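PDB 5K0W: class B carbapenemase GOB-18 from Elizabethkingia meningoseptica, which is a subclass B3 metallo-beta-lactamase that binds two zinc ions and probably hydrolyses beta-lactam antibiotics, carbapenems among them. Local coordinates for residues E23-M27 with G69-S73; D188-Y193 with Y257-M263; Y222-F226 with L275-Y279. Numbering follows the deposited sequence.

Interaction 1 (E23-M27 with G69-S73)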
ATOM      1  N   GLU A  23      -6.466  10.347 -14.721  1.00 33.66           N
ATOM      2  CA  GLU A  23      -6.588   8.951 -14.294  1.00 35.26           C
ATOM      3  C   GLU A  23      -7.230   8.132 -15.416  1.00 45.06           C
ATOM      4  O   GLU A  23      -8.032   8.693 -16.169  1.00 47.56           O
ATOM      5  CB  GLU A  23      -7.462   8.840 -13.046  1.00 36.50           C
ATOM      6  CG  GLU A  23      -6.809   9.386 -11.788  1.00 45.75           C
ATOM      7  CD  GLU A  23      -7.695   9.482 -10.559  1.00 52.10           C
ATOM      8  OE1 GLU A  23      -8.937   9.538 -10.705  1.00 50.88           O
ATOM      9  OE2 GLU A  23      -7.133   9.560  -9.443  1.00 31.08           O
ATOM     10  N   PRO A  24      -6.928   6.816 -15.555  1.00 41.80           N
ATOM     11  CA  PRO A  24      -7.568   6.040 -16.622  1.00 41.65           C
ATOM     12  C   PRO A  24      -9.092   6.093 -16.560  1.00 48.01           C
ATOM     13  O   PRO A  24      -9.692   6.244 -15.482  1.00 47.83           O
ATOM     14  CB  PRO A  24      -7.035   4.624 -16.397  1.00 43.08           C
ATOM     15  CG  PRO A  24      -5.753   4.817 -15.689  1.00 47.45           C
ATOM     16  CD  PRO A  24      -5.979   5.981 -14.791  1.00 43.05           C
ATOM     17  N   GLU A  25      -9.703   6.034 -17.750  1.00 45.90           N
ATOM     18  CA  GLU A  25     -11.142   6.019 -17.956  1.00 46.14           C
ATOM     19  C   GLU A  25     -11.593   4.612 -17.486  1.00 50.18           C
ATOM     20  O   GLU A  25     -10.776   3.676 -17.459  1.00 49.68           O
ATOM     21  CB  GLU A  25     -11.484   6.245 -19.451  1.00 47.41           C
ATOM     22  CG  GLU A  25     -11.103   7.619 -19.988  1.00 57.40           C
ATOM     23  CD  GLU A  25     -11.671   8.046 -21.334  1.00 84.51           C
ATOM     24  OE1 GLU A  25     -12.587   7.367 -21.855  1.00 88.78           O
ATOM     25  OE2 GLU A  25     -11.212   9.088 -21.859  1.00 77.80           O
ATOM     26  N   ASN A  26     -12.846   4.474 -17.071  1.00 46.41           N
ATOM     27  CA  ASN A  26     -13.435   3.205 -16.604  1.00 46.72           C
ATOM     28  C   ASN A  26     -12.798   2.458 -15.386  1.00 49.72           C
ATOM     29  O   ASN A  26     -12.561   1.244 -15.432  1.00 49.01           O
ATOM     30  CB  ASN A  26     -13.797   2.239 -17.758  1.00 50.27           C
ATOM     31  N   MET A  27     -12.576   3.193 -14.294  1.00 45.20           N
ATOM     32  CA  MET A  27     -12.055   2.673 -13.023  1.00 44.03           C
ATOM     33  C   MET A  27     -13.140   1.847 -12.326  1.00 43.05           C
ATOM     34  O   MET A  27     -14.317   2.181 -12.475  1.00 41.88           O
ATOM     35  CB  MET A  27     -11.744   3.850 -12.113  1.00 47.10           C
ATOM     36  CG  MET A  27     -10.331   4.304 -12.144  1.00 51.57           C
ATOM     37  SD  MET A  27     -10.248   5.711 -11.017  1.00 56.83           S
ATOM     38  CE  MET A  27     -10.671   7.051 -12.154  1.00 54.09           C
ATOM     39  N   GLY A  69      -5.448   5.815  -1.910  1.00 25.58           N
ATOM     40  CA  GLY A  69      -6.505   5.731  -2.929  1.00 24.45           C
ATOM     41  C   GLY A  69      -6.302   6.691  -4.104  1.00 26.29           C
ATOM     42  O   GLY A  69      -5.258   7.340  -4.183  1.00 23.81           O
ATOM     43  N   THR A  70      -7.314   6.835  -5.009  1.00 24.31           N
ATOM     44  CA  THR A  70      -7.260   7.728  -6.189  1.00 23.59           C
ATOM     45  C   THR A  70      -7.352   9.196  -5.758  1.00 27.38           C
ATOM     46  O   THR A  70      -7.349   9.467  -4.560  1.00 25.75           O
ATOM     47  CB  THR A  70      -8.365   7.375  -7.194  1.00 30.07           C
ATOM     48  OG1 THR A  70      -9.637   7.534  -6.565  1.00 31.39           O
ATOM     49  CG2 THR A  70      -8.213   5.981  -7.776  1.00 29.74           C
ATOM     50  N   ALA A  71      -7.428  10.149  -6.720  1.00 25.44           N
ATOM     51  CA  ALA A  71      -7.552  11.590  -6.421  1.00 25.18           C
ATOM     52  C   ALA A  71      -8.808  11.891  -5.611  1.00 29.15           C
ATOM     53  O   ALA A  71      -8.736  12.611  -4.619  1.00 29.92           O
ATOM     54  CB  ALA A  71      -7.562  12.402  -7.703  1.00 25.70           C
ATOM     55  N   GLU A  72      -9.938  11.297  -6.002  1.00 25.94           N
ATOM     56  CA  GLU A  72     -11.231  11.472  -5.340  1.00 26.61           C
ATOM     57  C   GLU A  72     -11.371  10.769  -3.959  1.00 30.65           C
ATOM     58  O   GLU A  72     -12.402  10.910  -3.303  1.00 29.49           O
ATOM     59  CB  GLU A  72     -12.408  11.189  -6.307  1.00 28.04           C
ATOM     60  CG  GLU A  72     -12.428   9.801  -6.920  1.00 42.94           C
ATOM     61  CD  GLU A  72     -11.682   9.653  -8.232  1.00 71.77           C
ATOM     62  OE1 GLU A  72     -12.340   9.283  -9.231  1.00 70.17           O
ATOM     63  OE2 GLU A  72     -10.445   9.865  -8.259  1.00 61.27           O
ATOM     64  N   SER A  73     -10.324  10.039  -3.524  1.00 29.41           N
ATOM     65  CA  SER A  73     -10.309   9.357  -2.229  0.57 29.96           C
ATOM     66  C   SER A  73      -9.878  10.328  -1.115  1.00 35.56           C
ATOM     67  O   SER A  73     -10.044  10.018   0.072  1.00 37.54           O
ATOM     68  CB  SER A  73      -9.367   8.161  -2.263  0.57 32.76           C
ATOM     69  OG  SER A  73      -8.041   8.614  -2.056  0.57 39.05           O
TER
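Glu23 opens the contact and forms its one hydrogen bond. Glu23 CA and Thr70 CA are 8.2 Å apart, and the Glu23 side chain, extended at chi2, carries its carboxylate across this gap. There the backbone amide of Ala71 donates to it, with Ala71 N 2.8 Å from Glu23 OE2 and an almost straight angle of 170° at the hydrogen. The same oxygen also packs against side-chain carbon, Glu23 OE2 lying 3.4 Å from Thr70 CB. The other carboxylate oxygen is in a less comfortable position: Glu23 OE1 comes within 2.9 Å of Glu72 OE2, a close approach of two acidic groups.

The chain then swings outward through Pro24, Glu25 and Asn26, whose left-handed helical conformation (phi 59°, psi 50°) turns it back to Met27. The thioether of Met27 makes an apolar touch on the 69-73 segment, with Met27 SD 3.8 Å from Thr70 CG2, and Met27 CE approaches Glu72 OE1 loosely at 4.0 Å. The receiving backbone is a type I beta turn from Thr70 to Ser73, in which Ser73 N donates to Thr70 O at 3.2 Å.

Thr70 also ties the turn to the N-terminal segment through a hydrogen bond from its OG1 to Asn32, and its side chain lies about 4 Å from that of the zinc ligand Asp102. The contact thus holds the loop preceding strand 38-41 against the one joining strand 62-66 to helix 73-83, with Tyr101 of helix 101-104 touching Glu23, Met27 and Thr70.

Interaction 2 (D188-Y193 with Y257-M263)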
ATOM      1  N   ASP A 188      -2.887  -3.621  22.134  1.00 22.72           N
ATOM      2  CA  ASP A 188      -4.137  -3.198  22.735  1.00 23.05           C
ATOM      3  C   ASP A 188      -4.008  -3.528  24.227  1.00 29.87           C
ATOM      4  O   ASP A 188      -2.907  -3.822  24.700  1.00 30.47           O
ATOM      5  CB  ASP A 188      -5.380  -3.805  22.035  1.00 24.27           C
ATOM      6  CG  ASP A 188      -5.499  -5.322  21.979  1.00 32.12           C
ATOM      7  OD1 ASP A 188      -4.729  -6.011  22.690  1.00 33.59           O
ATOM      8  OD2 ASP A 188      -6.379  -5.822  21.229  1.00 31.68           O
ATOM      9  N   GLU A 189      -5.106  -3.456  24.960  1.00 28.65           N
ATOM     10  CA  GLU A 189      -5.191  -3.737  26.396  1.00 28.48           C
ATOM     11  C   GLU A 189      -4.877  -5.208  26.708  1.00 30.82           C
ATOM     12  O   GLU A 189      -4.303  -5.501  27.752  1.00 30.80           O
ATOM     13  CB  GLU A 189      -6.582  -3.309  26.939  1.00 29.69           C
ATOM     14  CG  GLU A 189      -7.745  -3.397  25.946  1.00 39.81           C
ATOM     15  CD  GLU A 189      -7.873  -2.367  24.822  1.00 57.45           C
ATOM     16  OE1 GLU A 189      -7.529  -1.181  25.039  1.00 56.83           O
ATOM     17  OE2 GLU A 189      -8.285  -2.765  23.707  1.00 38.53           O
ATOM     18  N   LYS A 190      -5.215  -6.105  25.764  1.00 25.91           N
ATOM     19  CA  LYS A 190      -5.052  -7.551  25.799  1.00 24.62           C
ATOM     20  C   LYS A 190      -3.622  -8.059  25.470  1.00 28.47           C
ATOM     21  O   LYS A 190      -3.026  -8.755  26.300  1.00 30.02           O
ATOM     22  CB  LYS A 190      -6.122  -8.212  24.891  1.00 25.90           C
ATOM     23  CG  LYS A 190      -5.980  -9.740  24.739  1.00 25.44           C
ATOM     24  CD  LYS A 190      -7.194 -10.409  24.082  1.00 21.13           C
ATOM     25  CE  LYS A 190      -6.974 -11.878  23.880  1.00 23.25           C
ATOM     26  NZ  LYS A 190      -6.958 -12.243  22.434  1.00 32.56           N
ATOM     27  N   ARG A 191      -3.090  -7.750  24.270  1.00 22.75           N
ATOM     28  CA  ARG A 191      -1.792  -8.278  23.788  1.00 21.75           C
ATOM     29  C   ARG A 191      -1.058  -7.390  22.775  1.00 28.39           C
ATOM     30  O   ARG A 191      -1.533  -6.311  22.419  1.00 29.37           O
ATOM     31  CB  ARG A 191      -2.024  -9.667  23.141  1.00 16.83           C
ATOM     32  CG  ARG A 191      -3.248  -9.706  22.193  1.00 23.94           C
ATOM     33  CD  ARG A 191      -3.296 -10.901  21.269  1.00 28.47           C
ATOM     34  NE  ARG A 191      -2.132 -10.915  20.392  1.00 31.32           N
ATOM     35  CZ  ARG A 191      -1.849 -11.879  19.533  1.00 37.71           C
ATOM     36  NH1 ARG A 191      -0.742 -11.821  18.809  1.00 21.32           N
ATOM     37  NH2 ARG A 191      -2.671 -12.911  19.386  1.00 26.05           N
ATOM     38  N   LYS A 192       0.102  -7.875  22.301  1.00 26.43           N
ATOM     39  CA  LYS A 192       0.941  -7.281  21.250  1.00 26.12           C
ATOM     40  C   LYS A 192       0.600  -8.045  19.962  1.00 31.77           C
ATOM     41  O   LYS A 192       0.138  -9.190  20.032  1.00 32.34           O
ATOM     42  CB  LYS A 192       2.443  -7.443  21.576  1.00 27.31           C
ATOM     43  CG  LYS A 192       2.944  -6.518  22.688  1.00 45.71           C
ATOM     44  CD  LYS A 192       4.433  -6.721  22.966  1.00 63.17           C
ATOM     45  CE  LYS A 192       4.900  -6.106  24.265  1.00 78.73           C
ATOM     46  NZ  LYS A 192       5.050  -4.625  24.166  1.00 88.08           N
ATOM     47  N   TYR A 193       0.794  -7.412  18.793  1.00 28.26           N
ATOM     48  CA  TYR A 193       0.499  -8.007  17.480  1.00 26.81           C
ATOM     49  C   TYR A 193       1.560  -7.618  16.481  1.00 26.63           C
ATOM     50  O   TYR A 193       1.771  -6.428  16.265  1.00 25.81           O
ATOM     51  CB  TYR A 193      -0.842  -7.493  16.909  1.00 28.21           C
ATOM     52  CG  TYR A 193      -2.061  -7.630  17.783  1.00 29.94           C
ATOM     53  CD1 TYR A 193      -2.453  -6.598  18.628  1.00 32.07           C
ATOM     54  CD2 TYR A 193      -2.891  -8.742  17.680  1.00 30.85           C
ATOM     55  CE1 TYR A 193      -3.622  -6.688  19.384  1.00 33.73           C
ATOM     56  CE2 TYR A 193      -4.079  -8.826  18.401  1.00 31.85           C
ATOM     57  CZ  TYR A 193      -4.436  -7.802  19.262  1.00 39.15           C
ATOM     58  OH  TYR A 193      -5.594  -7.900  19.988  1.00 39.34           O
ATOM     59  N   TYR A 257     -14.715  -4.392  17.107  1.00 23.35           N
ATOM     60  CA  TYR A 257     -13.281  -4.664  17.134  1.00 21.52           C
ATOM     61  C   TYR A 257     -13.029  -6.175  17.252  1.00 23.42           C
ATOM     62  O   TYR A 257     -13.489  -6.812  18.204  1.00 23.28           O
ATOM     63  CB  TYR A 257     -12.633  -3.885  18.300  1.00 21.63           C
ATOM     64  CG  TYR A 257     -11.139  -4.064  18.433  1.00 21.20           C
ATOM     65  CD1 TYR A 257     -10.277  -3.662  17.415  1.00 22.82           C
ATOM     66  CD2 TYR A 257     -10.580  -4.585  19.595  1.00 20.94           C
ATOM     67  CE1 TYR A 257      -8.897  -3.814  17.535  1.00 23.00           C
ATOM     68  CE2 TYR A 257      -9.198  -4.715  19.736  1.00 21.81           C
ATOM     69  CZ  TYR A 257      -8.360  -4.316  18.708  1.00 29.42           C
ATOM     70  OH  TYR A 257      -7.001  -4.472  18.822  1.00 33.14           O
ATOM     71  N   ASN A 258     -12.377  -6.749  16.234  1.00 18.76           N
ATOM     72  CA  ASN A 258     -12.099  -8.190  16.127  1.00 17.28           C
ATOM     73  C   ASN A 258     -10.791  -8.480  15.338  1.00 21.13           C
ATOM     74  O   ASN A 258     -10.846  -8.946  14.192  1.00 21.11           O
ATOM     75  CB  ASN A 258     -13.331  -8.915  15.502  1.00 11.07           C
ATOM     76  CG  ASN A 258     -13.328 -10.424  15.558  1.00 26.68           C
ATOM     77  OD1 ASN A 258     -12.337 -11.085  15.906  1.00 32.00           O
ATOM     78  ND2 ASN A 258     -14.462 -11.009  15.213  1.00  9.72           N
ATOM     79  N   PRO A 259      -9.601  -8.254  15.955  1.00 16.87           N
ATOM     80  CA  PRO A 259      -8.329  -8.544  15.257  1.00 15.70           C
ATOM     81  C   PRO A 259      -8.159  -9.953  14.680  1.00 19.49           C
ATOM     82  O   PRO A 259      -7.406 -10.108  13.717  1.00 18.99           O
ATOM     83  CB  PRO A 259      -7.272  -8.284  16.331  1.00 17.22           C
ATOM     84  CG  PRO A 259      -7.901  -7.356  17.256  1.00 21.62           C
ATOM     85  CD  PRO A 259      -9.348  -7.698  17.298  1.00 17.70           C
ATOM     86  N   GLN A 260      -8.833 -10.975  15.265  1.00 17.47           N
ATOM     87  CA  GLN A 260      -8.770 -12.403  14.858  1.00 16.96           C
ATOM     88  C   GLN A 260      -9.268 -12.673  13.455  1.00 19.94           C
ATOM     89  O   GLN A 260      -9.007 -13.747  12.920  1.00 19.92           O
ATOM     90  CB  GLN A 260      -9.490 -13.317  15.858  1.00 18.19           C
ATOM     91  CG  GLN A 260      -8.767 -13.460  17.192  1.00 31.31           C
ATOM     92  CD  GLN A 260      -9.340 -12.572  18.261  1.00 52.49           C
ATOM     93  OE1 GLN A 260      -9.898 -11.489  18.000  1.00 47.65           O
ATOM     94  NE2 GLN A 260      -9.203 -13.010  19.502  1.00 44.79           N
ATOM     95  N   LEU A 261      -9.982 -11.699  12.857  1.00 16.37           N
ATOM     96  CA  LEU A 261     -10.450 -11.784  11.477  1.00 16.48           C
ATOM     97  C   LEU A 261      -9.237 -11.721  10.547  1.00 23.63           C
ATOM     98  O   LEU A 261      -9.248 -12.340   9.486  1.00 22.92           O
ATOM     99  CB  LEU A 261     -11.384 -10.607  11.136  1.00 15.59           C
ATOM    100  CG  LEU A 261     -12.741 -10.557  11.816  1.00 18.24           C
ATOM    101  CD1 LEU A 261     -13.334  -9.179  11.706  1.00 15.91           C
ATOM    102  CD2 LEU A 261     -13.697 -11.617  11.241  1.00 21.02           C
ATOM    103  N   PHE A 262      -8.190 -10.985  10.966  1.00 21.61           N
ATOM    104  CA  PHE A 262      -6.982 -10.756  10.186  1.00 22.39           C
ATOM    105  C   PHE A 262      -5.784 -11.610  10.609  1.00 27.08           C
ATOM    106  O   PHE A 262      -4.635 -11.305  10.273  1.00 26.40           O
ATOM    107  CB  PHE A 262      -6.682  -9.242  10.113  1.00 24.56           C
ATOM    108  CG  PHE A 262      -7.935  -8.443   9.845  1.00 26.24           C
ATOM    109  CD1 PHE A 262      -8.568  -8.503   8.604  1.00 28.93           C
ATOM    110  CD2 PHE A 262      -8.536  -7.704  10.859  1.00 28.60           C
ATOM    111  CE1 PHE A 262      -9.763  -7.813   8.372  1.00 29.47           C
ATOM    112  CE2 PHE A 262      -9.721  -6.999  10.622  1.00 31.34           C
ATOM    113  CZ  PHE A 262     -10.321  -7.054   9.378  1.00 29.31           C
ATOM    114  N   MET A 263      -6.078 -12.732  11.280  1.00 24.71           N
ATOM    115  CA  MET A 263      -5.092 -13.696  11.769  1.00 23.99           C
ATOM    116  C   MET A 263      -5.169 -14.992  10.969  1.00 28.17           C
ATOM    117  O   MET A 263      -4.753 -16.047  11.452  1.00 29.43           O
ATOM    118  CB  MET A 263      -5.322 -13.965  13.254  1.00 26.28           C
ATOM    119  CG  MET A 263      -5.038 -12.775  14.107  1.00 30.36           C
ATOM    120  SD  MET A 263      -5.149 -13.188  15.847  1.00 35.59           S
ATOM    121  CE  MET A 263      -4.468 -11.736  16.528  1.00 32.59           C
TER
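One carboxylate oxygen, Asp188 OD2, accepts hydrogen bonds from two tyrosine hydroxyls, one from each segment. Tyr257 OH reaches it across the contact at 2.8 Å, while Tyr193 OH, from the same segment as the aspartate, lies only 2.5 Å from Asp188 OD2. The two hydroxyls therefore converge, Tyr193 OH and Tyr257 OH being 3.9 Å apart. The second oxygen serves its own turn: Arg191 N donates to Asp188 OD1 at 2.9 Å, an Asx motif that fixes the carboxylate.

Beyond this polar end the packing is mainly apolar. Pro259 packs obliquely on the Tyr193 ring, with Pro259 CB 3.8 Å from Tyr193 CE2. Met263 CE meets the edge of that ring, 3.5 Å from Tyr193 CE2, and also covers one face of the Arg191 guanidinium, 3.6 Å from Arg191 NH2. Arg191 has a salt bridge to Asp235, and Tyr257 OH is hydrogen-bonded to the backbone of Gly42.

Asp188 N to Arg191 O, at 3.0 Å, closes the connection between antiparallel strands 180-187 and 192-198. The turn, covered by segment 257-263 ahead of helix 265-284, belongs to a beta-hairpin of two inner strands of the five-stranded sheet, in one half of the metallo-beta-lactamase fold.

Interaction 3 (Y222-F226 with L275-Y279)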
ATOM      1  N   TYR A 222      10.482 -10.269  -8.791  1.00 12.00           N
ATOM      2  CA  TYR A 222       9.354 -11.130  -8.394  1.00 11.35           C
ATOM      3  C   TYR A 222       9.866 -12.444  -7.743  1.00 15.95           C
ATOM      4  O   TYR A 222       9.310 -12.904  -6.727  1.00 14.44           O
ATOM      5  CB  TYR A 222       8.517 -11.530  -9.644  1.00 11.97           C
ATOM      6  CG  TYR A 222       7.428 -10.557 -10.055  1.00 13.34           C
ATOM      7  CD1 TYR A 222       6.340 -10.300  -9.223  1.00 14.40           C
ATOM      8  CD2 TYR A 222       7.463  -9.924 -11.293  1.00 14.19           C
ATOM      9  CE1 TYR A 222       5.349  -9.394  -9.590  1.00 14.05           C
ATOM     10  CE2 TYR A 222       6.477  -9.012 -11.668  1.00 14.32           C
ATOM     11  CZ  TYR A 222       5.405  -8.777 -10.828  1.00 16.27           C
ATOM     12  OH  TYR A 222       4.422  -7.900 -11.206  1.00 14.91           O
ATOM     13  N   ALA A 223      10.911 -13.054  -8.364  1.00 12.61           N
ATOM     14  CA  ALA A 223      11.501 -14.299  -7.877  1.00 12.50           C
ATOM     15  C   ALA A 223      12.030 -14.131  -6.443  1.00 16.30           C
ATOM     16  O   ALA A 223      11.749 -14.979  -5.590  1.00 15.95           O
ATOM     17  CB  ALA A 223      12.585 -14.787  -8.822  1.00 12.71           C
ATOM     18  N   TYR A 224      12.716 -13.004  -6.168  1.00 12.45           N
ATOM     19  CA  TYR A 224      13.219 -12.683  -4.842  1.00 12.96           C
ATOM     20  C   TYR A 224      11.998 -12.531  -3.910  1.00 18.78           C
ATOM     21  O   TYR A 224      11.904 -13.247  -2.910  1.00 18.00           O
ATOM     22  CB  TYR A 224      14.041 -11.388  -4.912  1.00 15.15           C
ATOM     23  CG  TYR A 224      14.267 -10.696  -3.581  1.00 18.08           C
ATOM     24  CD1 TYR A 224      13.382  -9.719  -3.117  1.00 20.11           C
ATOM     25  CD2 TYR A 224      15.398 -10.970  -2.815  1.00 18.29           C
ATOM     26  CE1 TYR A 224      13.591  -9.075  -1.897  1.00 21.92           C
ATOM     27  CE2 TYR A 224      15.627 -10.321  -1.604  1.00 19.42           C
ATOM     28  CZ  TYR A 224      14.721  -9.375  -1.145  1.00 29.64           C
ATOM     29  OH  TYR A 224      14.965  -8.736   0.052  1.00 31.90           O
ATOM     30  N   THR A 225      11.047 -11.621  -4.295  1.00 15.53           N
ATOM     31  CA  THR A 225       9.795 -11.284  -3.620  1.00 14.22           C
ATOM     32  C   THR A 225       9.038 -12.500  -3.125  1.00 16.93           C
ATOM     33  O   THR A 225       8.629 -12.498  -1.966  1.00 16.58           O
ATOM     34  CB  THR A 225       8.965 -10.321  -4.467  1.00 19.01           C
ATOM     35  OG1 THR A 225       9.747  -9.164  -4.663  1.00 22.67           O
ATOM     36  CG2 THR A 225       7.666  -9.884  -3.782  1.00 17.48           C
ATOM     37  N   PHE A 226       8.880 -13.543  -3.970  1.00 12.77           N
ATOM     38  CA  PHE A 226       8.192 -14.773  -3.558  1.00 12.27           C
ATOM     39  C   PHE A 226       8.977 -15.509  -2.476  1.00 18.08           C
ATOM     40  O   PHE A 226       8.384 -15.963  -1.489  1.00 18.68           O
ATOM     41  CB  PHE A 226       7.841 -15.681  -4.752  1.00 13.42           C
ATOM     42  CG  PHE A 226       6.726 -15.152  -5.644  1.00 14.31           C
ATOM     43  CD1 PHE A 226       5.412 -15.093  -5.187  1.00 17.16           C
ATOM     44  CD2 PHE A 226       6.977 -14.787  -6.959  1.00 14.77           C
ATOM     45  CE1 PHE A 226       4.384 -14.632  -6.021  1.00 16.76           C
ATOM     46  CE2 PHE A 226       5.953 -14.312  -7.774  1.00 16.97           C
ATOM     47  CZ  PHE A 226       4.666 -14.240  -7.302  1.00 14.51           C
ATOM     48  N   LEU A 275      -0.089 -16.832  -6.472  1.00 19.52           N
ATOM     49  CA  LEU A 275       0.597 -15.776  -7.197  1.00 17.81           C
ATOM     50  C   LEU A 275       1.939 -16.291  -7.770  1.00 24.08           C
ATOM     51  O   LEU A 275       2.317 -15.897  -8.884  1.00 24.80           O
ATOM     52  CB  LEU A 275       0.763 -14.536  -6.313  1.00 16.66           C
ATOM     53  CG  LEU A 275      -0.510 -13.699  -6.102  1.00 19.68           C
ATOM     54  CD1 LEU A 275      -0.385 -12.786  -4.909  1.00 18.44           C
ATOM     55  CD2 LEU A 275      -0.846 -12.876  -7.316  1.00 22.45           C
ATOM     56  N   GLU A 276       2.629 -17.203  -7.048  1.00 21.23           N
ATOM     57  CA  GLU A 276       3.890 -17.811  -7.503  1.00 21.47           C
ATOM     58  C   GLU A 276       3.594 -18.812  -8.607  1.00 29.66           C
ATOM     59  O   GLU A 276       4.310 -18.815  -9.611  1.00 30.68           O
ATOM     60  CB  GLU A 276       4.630 -18.468  -6.348  1.00 22.78           C
ATOM     61  CG  GLU A 276       6.094 -18.758  -6.618  1.00 35.77           C
ATOM     62  CD  GLU A 276       6.690 -19.696  -5.591  1.00 59.39           C
ATOM     63  OE1 GLU A 276       7.083 -19.213  -4.506  1.00 57.89           O
ATOM     64  OE2 GLU A 276       6.680 -20.924  -5.834  1.00 60.70           O
ATOM     65  N   LYS A 277       2.502 -19.617  -8.457  1.00 27.91           N
ATOM     66  CA  LYS A 277       2.028 -20.603  -9.452  1.00 27.94           C
ATOM     67  C   LYS A 277       1.792 -19.929 -10.801  1.00 31.49           C
ATOM     68  O   LYS A 277       2.280 -20.423 -11.815  1.00 32.03           O
ATOM     69  CB  LYS A 277       0.740 -21.310  -8.971  1.00 30.54           C
ATOM     70  CG  LYS A 277       0.984 -22.665  -8.341  1.00 39.23           C
ATOM     71  CD  LYS A 277      -0.202 -23.127  -7.490  1.00 49.22           C
ATOM     72  CE  LYS A 277      -0.079 -24.603  -7.199  1.00 58.14           C
ATOM     73  NZ  LYS A 277      -0.911 -25.022  -6.039  1.00 62.44           N
ATOM     74  N   SER A 278       1.090 -18.781 -10.811  1.00 28.63           N
ATOM     75  CA  SER A 278       0.855 -18.056 -12.064  1.00 28.79           C
ATOM     76  C   SER A 278       2.120 -17.333 -12.544  1.00 34.19           C
ATOM     77  O   SER A 278       2.342 -17.263 -13.753  1.00 35.24           O
ATOM     78  CB  SER A 278      -0.378 -17.155 -12.009  1.00 29.98           C
ATOM     79  OG  SER A 278      -0.280 -16.195 -10.980  1.00 38.44           O
ATOM     80  N   TYR A 279       2.990 -16.891 -11.599  1.00 30.11           N
ATOM     81  CA  TYR A 279       4.255 -16.238 -11.950  1.00 30.20           C
ATOM     82  C   TYR A 279       5.152 -17.203 -12.736  1.00 33.14           C
ATOM     83  O   TYR A 279       5.683 -16.827 -13.788  1.00 32.09           O
ATOM     84  CB  TYR A 279       4.975 -15.686 -10.703  1.00 31.81           C
ATOM     85  CG  TYR A 279       6.446 -15.418 -10.928  1.00 34.91           C
ATOM     86  CD1 TYR A 279       6.870 -14.364 -11.739  1.00 37.00           C
ATOM     87  CD2 TYR A 279       7.417 -16.240 -10.370  1.00 36.45           C
ATOM     88  CE1 TYR A 279       8.223 -14.144 -11.993  1.00 36.70           C
ATOM     89  CE2 TYR A 279       8.775 -16.019 -10.603  1.00 37.84           C
ATOM     90  CZ  TYR A 279       9.173 -14.973 -11.421  1.00 44.55           C
ATOM     91  OH  TYR A 279      10.510 -14.762 -11.653  1.00 44.81           O
TER
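Phe226 loses more surface to this contact than any other residue, 105 Å², and its ring projects into the space between the two helices. One face lies over the backbone of the facing helix: Glu276 CA is 3.7 Å from the ring centroid and 19° off the normal, a CH-pi contact. Phe226 CE1 is 3.3 Å from Glu276 N and Phe226 CZ 3.3 Å from Leu275 O, so the phenyl group beds directly on main chain; Phe226 CE1 also touches the Leu275 side chain, 3.6 Å from Leu275 CB. This close fit brings Phe226 CA and Glu276 CA to 6.6 Å.

Tyr279, one turn further along, gives up 81 Å². Its ring is inclined at 35° to that of Phe226, with centroids 5.2 Å apart and Phe226 CE2 3.4 Å from Tyr279 CG. On its other contacts it meets Tyr222 CB through Tyr279 CE1 at 3.5 Å and Ala223 CB through Tyr279 OH, also at 3.5 Å. Phe226, Tyr279 and Tyr222 form an aromatic cluster between roughly antiparallel helices, whose short axes make an angle of 153° and approach to 11.0 Å. In the alpha-beta/beta-alpha sandwich of metallo-beta-lactamases, helix 218-230 and the C-terminal helix 265-284 pack together here on the outside of the sheets. No hydrogen bond joins the two segments.

Glu276 contributes 41 Å², its Glu276 OE1 lying 3.6 Å from Phe226 CB. The Tyr222 side chain starts toward the facing helix but ends away from it, its hydroxyl hydrogen-bonded to the carbonyl of Ser202 and its side chain about 4 Å from that of the zinc ligand His175.

Overall arrangement
The three contacts are well separated, with nearest atoms about 16 to 18 Å apart. Interaction 1 is a surface contact between two loops, whereas interactions 2 and 3 are partly buried. Interactions 1 and 2 lie on opposite sides of the chain's centre; each combines a carboxylate hydrogen bond with methionine packing, but the acceptor serves a backbone amide in the first and tyrosine hydroxyls in the second. Interaction 3, between helices, relies on aromatic packing. Interactions 2 and 3 alternate along the chain: strand 192-198 leads on to helix 218-230, and segment 257-263 to helix 265-284. The side chains of Thr70 and Tyr222 each lie about 9 Å from a zinc ion, while interaction 2 is remote.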